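Local coordinates for protein yhhW (Escherichia coli, PDB 1TQ5) that cleaves quercetin with dioxygen in vitro as a metal-dependent 2,3-dioxygenase of the pirin family, though its physiological role is unknown, at residues Y3-N8 with W21-F26; H15-S20 with Q52-H57; I43-I48 with H113-W118; V73-S78 with H101-P106. All blocks are in the same frame, centred on the assembly; numbering follows the deposited sequence.

Contact 1: residues Y3-N8 with W21-F26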
# COMPACT_ATOMS: atom_id res chain seq x y z
N TYR A 3 -6.00 14.20 -8.78
CA TYR A 3 -5.90 14.93 -7.53
C TYR A 3 -4.70 14.54 -6.68
O TYR A 3 -4.37 13.37 -6.52
CB TYR A 3 -7.20 14.76 -6.76
CG TYR A 3 -8.38 15.29 -7.55
CD1 TYR A 3 -8.53 16.66 -7.76
CD2 TYR A 3 -9.30 14.43 -8.15
CE1 TYR A 3 -9.56 17.16 -8.55
CE2 TYR A 3 -10.33 14.92 -8.94
CZ TYR A 3 -10.46 16.28 -9.13
OH TYR A 3 -11.49 16.77 -9.91
N LEU A 4 -4.03 15.56 -6.15
CA LEU A 4 -2.85 15.34 -5.34
C LEU A 4 -3.15 15.30 -3.85
O LEU A 4 -3.72 16.22 -3.29
CB LEU A 4 -1.83 16.45 -5.63
CG LEU A 4 -0.52 16.49 -4.82
CD1 LEU A 4 0.39 15.35 -5.22
CD2 LEU A 4 0.17 17.83 -5.07
N ARG A 5 -2.75 14.19 -3.22
CA ARG A 5 -2.92 14.03 -1.78
C ARG A 5 -1.54 14.32 -1.19
O ARG A 5 -0.70 13.43 -1.12
CB ARG A 5 -3.35 12.59 -1.47
CG ARG A 5 -3.39 12.24 0.00
CD ARG A 5 -4.25 13.21 0.78
NE ARG A 5 -4.70 12.65 2.05
CZ ARG A 5 -5.22 13.38 3.03
NH1 ARG A 5 -5.35 14.69 2.87
NH2 ARG A 5 -5.64 12.80 4.15
N LYS A 6 -1.31 15.56 -0.79
CA LYS A 6 -0.02 15.96 -0.24
C LYS A 6 0.38 15.21 1.02
O LYS A 6 -0.44 14.98 1.90
CB LYS A 6 0.01 17.46 0.07
CG LYS A 6 0.07 18.36 -1.17
CD LYS A 6 0.26 19.81 -0.76
CE LYS A 6 0.31 20.74 -1.97
NZ LYS A 6 -0.99 20.79 -2.69
N ALA A 7 1.66 14.84 1.09
CA ALA A 7 2.18 14.12 2.24
C ALA A 7 1.98 14.85 3.57
O ALA A 7 1.62 14.23 4.57
CB ALA A 7 3.66 13.82 2.04
N ASN A 8 2.19 16.17 3.57
CA ASN A 8 2.06 16.96 4.79
C ASN A 8 0.62 17.22 5.24
O ASN A 8 0.38 17.67 6.36
CB ASN A 8 2.77 18.31 4.63
CG ASN A 8 2.16 19.17 3.54
OD1 ASN A 8 2.10 18.77 2.38
ND2 ASN A 8 1.70 20.36 3.91
N TRP A 21 1.12 8.25 9.53
CA TRP A 21 0.51 9.23 8.64
C TRP A 21 -0.59 8.49 7.89
O TRP A 21 -0.34 7.46 7.26
CB TRP A 21 1.54 9.81 7.67
CG TRP A 21 2.58 10.61 8.38
CD1 TRP A 21 3.67 10.14 9.06
CD2 TRP A 21 2.59 12.03 8.55
NE1 TRP A 21 4.35 11.18 9.66
CE2 TRP A 21 3.70 12.35 9.36
CE3 TRP A 21 1.75 13.07 8.11
CZ2 TRP A 21 4.01 13.67 9.73
CZ3 TRP A 21 2.06 14.38 8.48
CH2 TRP A 21 3.18 14.67 9.28
N HIS A 22 -1.81 9.01 7.97
CA HIS A 22 -2.96 8.38 7.32
C HIS A 22 -3.34 9.05 6.02
O HIS A 22 -3.63 10.25 5.99
CB HIS A 22 -4.17 8.43 8.24
CG HIS A 22 -3.93 7.85 9.60
ND1 HIS A 22 -3.64 6.51 9.79
CD2 HIS A 22 -3.90 8.42 10.82
CE1 HIS A 22 -3.45 6.29 11.07
NE2 HIS A 22 -3.60 7.43 11.72
N THR A 23 -3.37 8.27 4.94
CA THR A 23 -3.76 8.83 3.65
C THR A 23 -5.27 9.05 3.59
O THR A 23 -5.73 10.02 2.98
CB THR A 23 -3.34 7.92 2.50
OG1 THR A 23 -1.91 7.91 2.40
CG2 THR A 23 -3.93 8.41 1.19
N PHE A 24 -6.03 8.15 4.22
CA PHE A 24 -7.49 8.22 4.24
C PHE A 24 -8.00 8.19 5.67
O PHE A 24 -7.27 7.80 6.60
CB PHE A 24 -8.12 7.02 3.52
CG PHE A 24 -7.65 6.82 2.11
CD1 PHE A 24 -8.05 7.67 1.10
CD2 PHE A 24 -6.77 5.78 1.81
CE1 PHE A 24 -7.60 7.51 -0.20
CE2 PHE A 24 -6.31 5.61 0.51
CZ PHE A 24 -6.72 6.47 -0.50
N SER A 25 -9.26 8.58 5.85
CA SER A 25 -9.90 8.58 7.16
C SER A 25 -9.57 7.24 7.82
O SER A 25 -9.77 6.17 7.22
CB SER A 25 -11.42 8.71 7.01
OG SER A 25 -11.76 9.85 6.24
N PHE A 26 -9.06 7.30 9.04
CA PHE A 26 -8.69 6.09 9.77
C PHE A 26 -9.00 6.27 11.26
O PHE A 26 -8.65 7.28 11.85
CB PHE A 26 -7.20 5.81 9.61
CG PHE A 26 -6.78 4.46 10.10
CD1 PHE A 26 -7.05 3.32 9.36
CD2 PHE A 26 -6.10 4.32 11.31
CE1 PHE A 26 -6.66 2.06 9.82
CE2 PHE A 26 -5.71 3.06 11.78
CZ PHE A 26 -5.99 1.93 11.03
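The carbonyl oxygen of Thr23 is gripped by two nitrogens of Arg5. NE and NH2 of Arg5 each stand 3.0 Å from Thr23 O, so the guanidinium takes a single acceptor with one side. The two bonds are bent, with N-H...O angles of 139° and 137°. NE lies in the carbonyl plane on a lone pair, whereas NH2 sits well above that plane. Arg5 CG is anti to the backbone N (chi1 173°), which brings it within 4.0 Å of Thr23 CG2. Thr23 CG2 also rests over the centre of the Phe24 ring.

The guanidinium has further partners. Its NH2 is hydrogen-bonded to Tyr29 OH, and the whole group makes a cation-pi contact with Phe34. Together these partners probably fix the rotation of the group and help to offset the cost of burying its charge. The second touch is looser. Trp21 CE3 approaches Ala7 O at 3.7 Å, and Asn8 O lies at the edge of the indole. The indole also stacks with His12.

Strand 2-5 is an edge strand of a sheet built otherwise from the C-terminal cupin domain, next to strand 204-208. Strand 18-22 lies in the N-terminal cupin domain, between strands 11-14 and 40-48. The contact therefore ties the two domains of this bicupin together, with Trp184 of strand 182-187 against Arg5 and Thr23.

Contact 2: residues H15-S20 with Q52-H57; sequences HGWLDS and QGFGTH
The six-membered ring of Trp17 turns its edge to one face of the Phe54 ring. This is a T-shaped pair with centroids 5.3 Å apart and planes at 73°. Trp17 CZ3 stands over the centre of the Phe54 face, and Trp17 CH2 lies 3.8 Å from Phe54 CE1. Phe54 CD1 lies in the indole plane, at its edge. Leu18 CD2 comes to within 3.5 Å of Phe54 CZ, the two side chains crossing at about a right angle. Leu18 CB also lies against one face of the indole, offset toward the rim, so Leu18 touches both rings.

Trp17 CG is between the backbone N and the carbonyl carbon (chi1 63°), which places it beside the Gln52 side chain. Trp17 CB packs 3.5 Å from Gln52 CG. Trp17 CZ3 approaches Gly53 O at 3.3 Å, oblique to the ring.

Both segments belong to the metal-binding cupin domain, the beta-barrel fold of the pirin family. Strand 18-22 lies in the larger sheet of this domain and strand 53-59 in the four-stranded one. The aromatic pair therefore bridges the two sheets, near the surface. Ile48 of strand 40-48 packs against both Leu18 and Phe54. The side chain of Phe54 is about 6 Å from the bound cadmium. Strand 53-59 continues to His57 and His59, two residues of the divalent metal site.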
# COMPACT_ATOMS: atom_id res chain seq x y z
N HIS A 15 2.36 8.40 18.86
CA HIS A 15 2.25 7.84 20.20
C HIS A 15 3.63 7.45 20.74
O HIS A 15 3.74 6.70 21.70
CB HIS A 15 1.35 6.60 20.19
CG HIS A 15 0.05 6.80 19.48
ND1 HIS A 15 -0.86 7.76 19.86
CD2 HIS A 15 -0.50 6.15 18.43
CE1 HIS A 15 -1.92 7.69 19.07
NE2 HIS A 15 -1.73 6.72 18.19
N GLY A 16 4.67 7.97 20.11
CA GLY A 16 6.01 7.65 20.55
C GLY A 16 6.51 6.34 19.95
O GLY A 16 7.42 6.35 19.13
N TRP A 17 5.89 5.23 20.34
CA TRP A 17 6.29 3.92 19.82
C TRP A 17 5.87 3.79 18.36
O TRP A 17 6.49 3.06 17.59
CB TRP A 17 5.64 2.80 20.64
CG TRP A 17 4.14 2.80 20.57
CD1 TRP A 17 3.28 3.59 21.28
CD2 TRP A 17 3.33 1.97 19.73
NE1 TRP A 17 1.97 3.30 20.93
CE2 TRP A 17 1.98 2.32 19.98
CE3 TRP A 17 3.60 0.97 18.78
CZ2 TRP A 17 0.91 1.70 19.32
CZ3 TRP A 17 2.54 0.36 18.13
CH2 TRP A 17 1.21 0.72 18.40
N LEU A 18 4.80 4.49 18.00
CA LEU A 18 4.28 4.48 16.64
C LEU A 18 4.02 5.91 16.18
O LEU A 18 3.43 6.72 16.92
CB LEU A 18 2.96 3.70 16.58
CG LEU A 18 2.20 3.82 15.26
CD1 LEU A 18 2.93 3.07 14.16
CD2 LEU A 18 0.80 3.26 15.43
N ASP A 19 4.46 6.22 14.97
CA ASP A 19 4.26 7.52 14.35
C ASP A 19 3.59 7.16 13.01
O ASP A 19 4.22 6.55 12.15
CB ASP A 19 5.60 8.21 14.09
CG ASP A 19 5.43 9.60 13.53
OD1 ASP A 19 4.96 10.49 14.27
OD2 ASP A 19 5.77 9.81 12.34
N SER A 20 2.33 7.53 12.85
CA SER A 20 1.58 7.16 11.66
C SER A 20 0.95 8.30 10.85
O SER A 20 0.32 9.20 11.40
CB SER A 20 0.50 6.15 12.08
OG SER A 20 -0.21 5.63 10.97
N GLN A 52 8.91 -2.50 19.65
CA GLN A 52 7.49 -2.20 19.80
C GLN A 52 6.66 -2.75 18.65
O GLN A 52 7.20 -3.24 17.66
CB GLN A 52 7.27 -0.70 19.91
CG GLN A 52 7.42 -0.15 21.32
CD GLN A 52 6.21 -0.47 22.19
OE1 GLN A 52 6.23 -0.22 23.40
NE2 GLN A 52 5.15 -1.00 21.58
N GLY A 53 5.34 -2.65 18.78
CA GLY A 53 4.45 -3.13 17.74
C GLY A 53 3.00 -3.19 18.18
O GLY A 53 2.66 -2.78 19.29
N PHE A 54 2.15 -3.70 17.30
CA PHE A 54 0.72 -3.81 17.57
C PHE A 54 0.39 -5.15 18.24
O PHE A 54 0.65 -6.21 17.67
CB PHE A 54 -0.06 -3.71 16.26
CG PHE A 54 0.15 -2.42 15.52
CD1 PHE A 54 -0.63 -1.31 15.79
CD2 PHE A 54 1.16 -2.32 14.56
CE1 PHE A 54 -0.42 -0.11 15.12
CE2 PHE A 54 1.38 -1.12 13.89
CZ PHE A 54 0.59 -0.01 14.17
N GLY A 55 -0.17 -5.08 19.44
CA GLY A 55 -0.55 -6.30 20.15
C GLY A 55 -1.61 -7.03 19.35
O GLY A 55 -2.03 -6.54 18.31
N THR A 56 -2.06 -8.18 19.83
CA THR A 56 -3.06 -8.95 19.10
C THR A 56 -4.42 -8.26 19.02
O THR A 56 -4.93 -7.74 20.01
CB THR A 56 -3.28 -10.34 19.73
OG1 THR A 56 -2.01 -10.95 19.98
CG2 THR A 56 -4.07 -11.23 18.78
N HIS A 57 -5.00 -8.27 17.82
CA HIS A 57 -6.30 -7.65 17.56
C HIS A 57 -6.99 -8.37 16.40
O HIS A 57 -6.32 -8.91 15.51
CB HIS A 57 -6.13 -6.17 17.24
CG HIS A 57 -4.90 -5.86 16.45
ND1 HIS A 57 -4.73 -6.27 15.15
CD2 HIS A 57 -3.77 -5.21 16.79
CE1 HIS A 57 -3.54 -5.89 14.72
NE2 HIS A 57 -2.94 -5.24 15.69

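Contact 3: residues I43-I48 with H113-W118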
# COMPACT_ATOMS: atom_id res chain seq x y z
N ILE A 43 -4.14 3.49 3.78
CA ILE A 43 -2.72 3.59 3.45
C ILE A 43 -2.11 4.32 4.63
O ILE A 43 -2.22 5.55 4.75
CB ILE A 43 -2.41 4.42 2.17
CG1 ILE A 43 -2.70 3.61 0.91
CG2 ILE A 43 -0.91 4.77 2.14
CD1 ILE A 43 -4.14 3.32 0.71
N ASN A 44 -1.50 3.55 5.51
CA ASN A 44 -0.86 4.12 6.67
C ASN A 44 0.65 3.99 6.52
O ASN A 44 1.17 2.92 6.23
CB ASN A 44 -1.33 3.43 7.95
CG ASN A 44 -2.77 3.77 8.30
OD1 ASN A 44 -3.30 4.79 7.85
ND2 ASN A 44 -3.40 2.93 9.11
N ASP A 45 1.32 5.12 6.70
CA ASP A 45 2.77 5.22 6.62
C ASP A 45 3.21 5.15 8.08
O ASP A 45 3.19 6.17 8.77
CB ASP A 45 3.12 6.58 6.01
CG ASP A 45 4.60 6.73 5.72
OD1 ASP A 45 5.42 6.21 6.50
OD2 ASP A 45 4.93 7.40 4.71
N ASP A 46 3.61 3.97 8.53
CA ASP A 46 4.00 3.78 9.93
C ASP A 46 5.48 3.62 10.23
O ASP A 46 6.22 2.94 9.52
CB ASP A 46 3.29 2.56 10.55
CG ASP A 46 1.79 2.60 10.38
OD1 ASP A 46 1.22 3.71 10.36
OD2 ASP A 46 1.17 1.51 10.27
N VAL A 47 5.91 4.23 11.33
CA VAL A 47 7.28 4.14 11.79
C VAL A 47 7.18 3.65 13.23
O VAL A 47 6.59 4.32 14.09
CB VAL A 47 7.98 5.50 11.74
CG1 VAL A 47 9.30 5.44 12.49
CG2 VAL A 47 8.22 5.90 10.29
N ILE A 48 7.75 2.48 13.47
CA ILE A 48 7.70 1.84 14.78
C ILE A 48 9.05 1.72 15.47
O ILE A 48 10.04 1.31 14.87
CB ILE A 48 7.08 0.43 14.65
CG1 ILE A 48 5.67 0.54 14.07
CG2 ILE A 48 7.07 -0.28 16.00
CD1 ILE A 48 4.99 -0.79 13.82
N HIS A 113 10.02 0.91 9.43
CA HIS A 113 9.24 1.82 8.61
C HIS A 113 8.47 1.00 7.59
O HIS A 113 9.07 0.29 6.78
CB HIS A 113 10.16 2.81 7.91
CG HIS A 113 9.44 3.87 7.15
ND1 HIS A 113 10.08 4.80 6.36
CD2 HIS A 113 8.11 4.16 7.06
CE1 HIS A 113 9.19 5.61 5.81
NE2 HIS A 113 7.99 5.24 6.22
N LEU A 114 7.15 1.09 7.62
CA LEU A 114 6.34 0.33 6.69
C LEU A 114 5.04 1.00 6.26
O LEU A 114 4.58 1.96 6.87
CB LEU A 114 6.01 -1.04 7.29
CG LEU A 114 5.21 -1.07 8.60
CD1 LEU A 114 3.81 -0.56 8.37
CD2 LEU A 114 5.16 -2.48 9.13
N TYR A 115 4.47 0.47 5.18
CA TYR A 115 3.19 0.92 4.68
C TYR A 115 2.20 -0.18 5.04
O TYR A 115 2.48 -1.36 4.82
CB TYR A 115 3.19 1.08 3.15
CG TYR A 115 3.55 2.46 2.65
CD1 TYR A 115 4.79 2.70 2.05
CD2 TYR A 115 2.64 3.51 2.74
CE1 TYR A 115 5.11 3.97 1.55
CE2 TYR A 115 2.96 4.78 2.25
CZ TYR A 115 4.19 5.00 1.65
OH TYR A 115 4.51 6.25 1.16
N GLN A 116 1.07 0.19 5.62
CA GLN A 116 0.03 -0.77 5.96
C GLN A 116 -1.15 -0.44 5.06
O GLN A 116 -1.80 0.58 5.24
CB GLN A 116 -0.37 -0.65 7.43
CG GLN A 116 0.52 -1.42 8.38
CD GLN A 116 0.39 -2.92 8.21
OE1 GLN A 116 -0.66 -3.51 8.49
NE2 GLN A 116 1.46 -3.55 7.75
N ILE A 117 -1.40 -1.31 4.09
CA ILE A 117 -2.47 -1.11 3.11
C ILE A 117 -3.68 -2.03 3.32
O ILE A 117 -3.51 -3.23 3.50
CB ILE A 117 -1.92 -1.36 1.69
CG1 ILE A 117 -0.61 -0.58 1.48
CG2 ILE A 117 -2.96 -1.00 0.65
CD1 ILE A 117 -0.75 0.91 1.66
N TRP A 118 -4.88 -1.46 3.27
CA TRP A 118 -6.11 -2.25 3.43
C TRP A 118 -6.92 -2.19 2.15
O TRP A 118 -7.22 -1.12 1.63
CB TRP A 118 -6.98 -1.72 4.57
CG TRP A 118 -6.43 -1.94 5.96
CD1 TRP A 118 -5.12 -2.10 6.32
CD2 TRP A 118 -7.18 -1.91 7.18
NE1 TRP A 118 -5.01 -2.16 7.68
CE2 TRP A 118 -6.26 -2.05 8.24
CE3 TRP A 118 -8.54 -1.77 7.48
CZ2 TRP A 118 -6.65 -2.06 9.58
CZ3 TRP A 118 -8.94 -1.78 8.81
CH2 TRP A 118 -7.99 -1.92 9.84
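The ring of His113 donates from NE2 to Asp45 OD1 at 2.8 Å, across two neighbouring antiparallel strands of the larger sheet of the metal-binding cupin domain. The oxygen is met on its syn side, slightly out of the carboxylate plane, and ring and carboxylate are nearly coplanar, 19° apart. Val47 CG2 lies over one face of the ring in a CH-pi contact, 4.0 Å from its centroid. An alanine in place of His113 would probably leave Asp45 OD1 without this donor and open a gap beside Val47 CG2.

Asp45 OD2 forms a salt bridge with Arg10, which holds the carboxylate from its other oxygen. Tyr115 lies on the same face as Asp45 and is hydrogen-bonded through OH to Gln186 of the C-terminal domain. On the opposite face Asp46 OD2 lies 3.5 Å from Gln116 CG, while Asp46 OD1 is held by Ser20 and Gln116 NE2 by Thr66. The Gln116 side chain is about 5 Å from the bound cadmium.

The backbone pairs Asn44 with Gln116 and Asp46 with Leu114, each through two hydrogen bonds. Further along, Ile43 and Ile117 lie side by side, and Ile43 CG1 meets Ile117 CD1 at a tight 3.4 Å.

Contact 4: residues V73-S78 with H101-P106. With CD (cadmium ion), chain B.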
# COMPACT_ATOMS: atom_id res chain seq x y z
N VAL A 73 9.96 -6.52 10.20
CA VAL A 73 8.71 -6.66 10.93
C VAL A 73 8.44 -8.14 11.16
O VAL A 73 8.69 -8.97 10.28
CB VAL A 73 7.52 -6.04 10.16
CG1 VAL A 73 7.28 -6.79 8.86
CG2 VAL A 73 6.27 -6.09 11.04
N GLU A 74 7.95 -8.46 12.35
CA GLU A 74 7.63 -9.84 12.71
C GLU A 74 6.11 -10.01 12.77
O GLU A 74 5.42 -9.30 13.51
CB GLU A 74 8.24 -10.18 14.07
CG GLU A 74 7.86 -11.56 14.59
CD GLU A 74 8.90 -12.61 14.29
OE1 GLU A 74 10.06 -12.43 14.74
OE2 GLU A 74 8.57 -13.61 13.63
N HIS A 75 5.59 -10.95 11.99
CA HIS A 75 4.16 -11.21 11.96
C HIS A 75 3.77 -12.47 12.73
O HIS A 75 4.49 -13.48 12.71
CB HIS A 75 3.70 -11.32 10.51
CG HIS A 75 2.32 -11.88 10.35
ND1 HIS A 75 2.06 -13.24 10.41
CD2 HIS A 75 1.13 -11.28 10.13
CE1 HIS A 75 0.76 -13.44 10.23
NE2 HIS A 75 0.18 -12.27 10.05
N GLN A 76 2.63 -12.40 13.41
CA GLN A 76 2.08 -13.51 14.18
C GLN A 76 0.56 -13.45 14.04
O GLN A 76 -0.03 -12.38 14.19
CB GLN A 76 2.49 -13.40 15.65
CG GLN A 76 3.97 -13.64 15.90
CD GLN A 76 4.39 -13.30 17.32
OE1 GLN A 76 3.87 -13.85 18.29
NE2 GLN A 76 5.35 -12.39 17.44
N ASP A 77 -0.08 -14.58 13.76
CA ASP A 77 -1.53 -14.56 13.60
C ASP A 77 -2.25 -15.72 14.29
O ASP A 77 -1.64 -16.74 14.61
CB ASP A 77 -1.90 -14.54 12.12
CG ASP A 77 -1.48 -15.80 11.38
OD1 ASP A 77 -1.44 -15.77 10.14
OD2 ASP A 77 -1.21 -16.82 12.05
N SER A 78 -3.55 -15.52 14.51
CA SER A 78 -4.41 -16.52 15.13
C SER A 78 -4.37 -17.75 14.23
O SER A 78 -5.34 -18.07 13.54
CB SER A 78 -5.84 -15.99 15.25
OG SER A 78 -6.69 -16.94 15.86
N HIS A 101 -4.18 -10.89 14.76
CA HIS A 101 -2.76 -10.87 14.46
C HIS A 101 -2.05 -9.75 15.18
O HIS A 101 -2.69 -8.86 15.75
CB HIS A 101 -2.52 -10.75 12.95
CG HIS A 101 -2.71 -9.36 12.41
ND1 HIS A 101 -1.91 -8.83 11.43
CD2 HIS A 101 -3.61 -8.40 12.72
CE1 HIS A 101 -2.31 -7.60 11.15
NE2 HIS A 101 -3.34 -7.31 11.92
N SER A 102 -0.73 -9.80 15.15
CA SER A 102 0.09 -8.78 15.77
C SER A 102 1.31 -8.60 14.87
O SER A 102 1.68 -9.51 14.12
CB SER A 102 0.55 -9.21 17.16
OG SER A 102 1.49 -10.26 17.08
N GLU A 103 1.91 -7.42 14.94
CA GLU A 103 3.09 -7.08 14.15
C GLU A 103 3.99 -6.23 15.03
O GLU A 103 3.55 -5.22 15.58
CB GLU A 103 2.72 -6.26 12.91
CG GLU A 103 2.60 -7.05 11.63
CD GLU A 103 1.16 -7.39 11.30
OE1 GLU A 103 0.31 -6.48 11.39
OE2 GLU A 103 0.89 -8.56 10.93
N TYR A 104 5.25 -6.62 15.15
CA TYR A 104 6.17 -5.85 15.97
C TYR A 104 7.55 -5.75 15.33
O TYR A 104 7.86 -6.45 14.37
CB TYR A 104 6.26 -6.46 17.37
CG TYR A 104 7.04 -7.75 17.44
CD1 TYR A 104 8.43 -7.74 17.57
CD2 TYR A 104 6.40 -8.98 17.36
CE1 TYR A 104 9.16 -8.92 17.60
CE2 TYR A 104 7.11 -10.17 17.39
CZ TYR A 104 8.50 -10.13 17.51
OH TYR A 104 9.22 -11.31 17.52
N ASN A 105 8.35 -4.84 15.87
CA ASN A 105 9.70 -4.62 15.40
C ASN A 105 10.60 -5.50 16.26
O ASN A 105 10.78 -5.23 17.44
CB ASN A 105 10.07 -3.15 15.58
CG ASN A 105 11.47 -2.84 15.10
OD1 ASN A 105 12.22 -3.73 14.69
ND2 ASN A 105 11.83 -1.57 15.13
N PRO A 106 11.15 -6.58 15.68
CA PRO A 106 12.03 -7.49 16.42
C PRO A 106 13.40 -6.91 16.77
O PRO A 106 14.07 -7.39 17.69
CB PRO A 106 12.13 -8.70 15.49
CG PRO A 106 12.07 -8.06 14.13
CD PRO A 106 10.93 -7.06 14.30
CD CD B . -4.28 -4.93 12.21
O HOH W 1 10.90 -13.30 17.32
O HOH W 2 -5.49 -2.59 12.66
O HOH W 3 -3.26 -3.71 10.24
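Glu74 and Tyr104 pack tightly across two antiparallel strands, with their side chains running alongside each other in one direction. Glu74 CB lies over one face of the Tyr104 ring in a CH-pi contact, 3.7 Å from the centroid and offset toward the rim. Glu74 CG is anti to the backbone N (chi1 175°), which carries it along the ring toward Tyr104 OH. Beneath them the backbones of Glu74 and Tyr104 exchange two hydrogen bonds, as do those of Gln76 and Ser102. Pro106 CD closes in on Glu74 N at 3.8 Å.

The tips of the pair meet solvent. One water donates to Glu74 OE1 at 2.8 Å and is hydrogen-bonded to Tyr104 OH at 2.6 Å. An alanine in place of Tyr104 would probably uncover Glu74 CB and leave the water without its phenolic partner.

The other face of the sheet carries His75, Asp77, His101 and Glu103 and points into the cupin barrel. His101 NE2 binds the cadmium ion at 2.6 Å, with the metal in the ring plane. His59 and two waters are its other ligands here. His57 and, by similarity, Glu103 belong to the same divalent metal site. Val73 CG2 packs 3.8 Å from Glu103 CG, and His75 stacks on Tyr130.

Strands 72-77 and 99-104 are the inner strands of a four-stranded antiparallel sheet. Strand 53-59 flanks 99-104, and strand 82-86 flanks 72-77.

From the N terminus, contact 1 closes a short loop that brings strand 2-5 to the end of strand 18-22. Contact 2 opens just before strand 18-22, inside the loop of contact 1, and closes beyond it on strand 53-59, so the two cross. Contact 3 opens on strand 40-48, before contact 2 has closed, and the two also cross. It spans the longest loop and ends on strand 112-119, with contact 4 wholly within that loop. Neighbouring strands 18-22 and 40-48 link contacts 1, 2 and 3 in the larger sheet of the N-terminal domain, while contact 1 also reaches the C-terminal domain through strand 2-5. Neighbouring strands 53-59 and 99-104 link contacts 2 and 4.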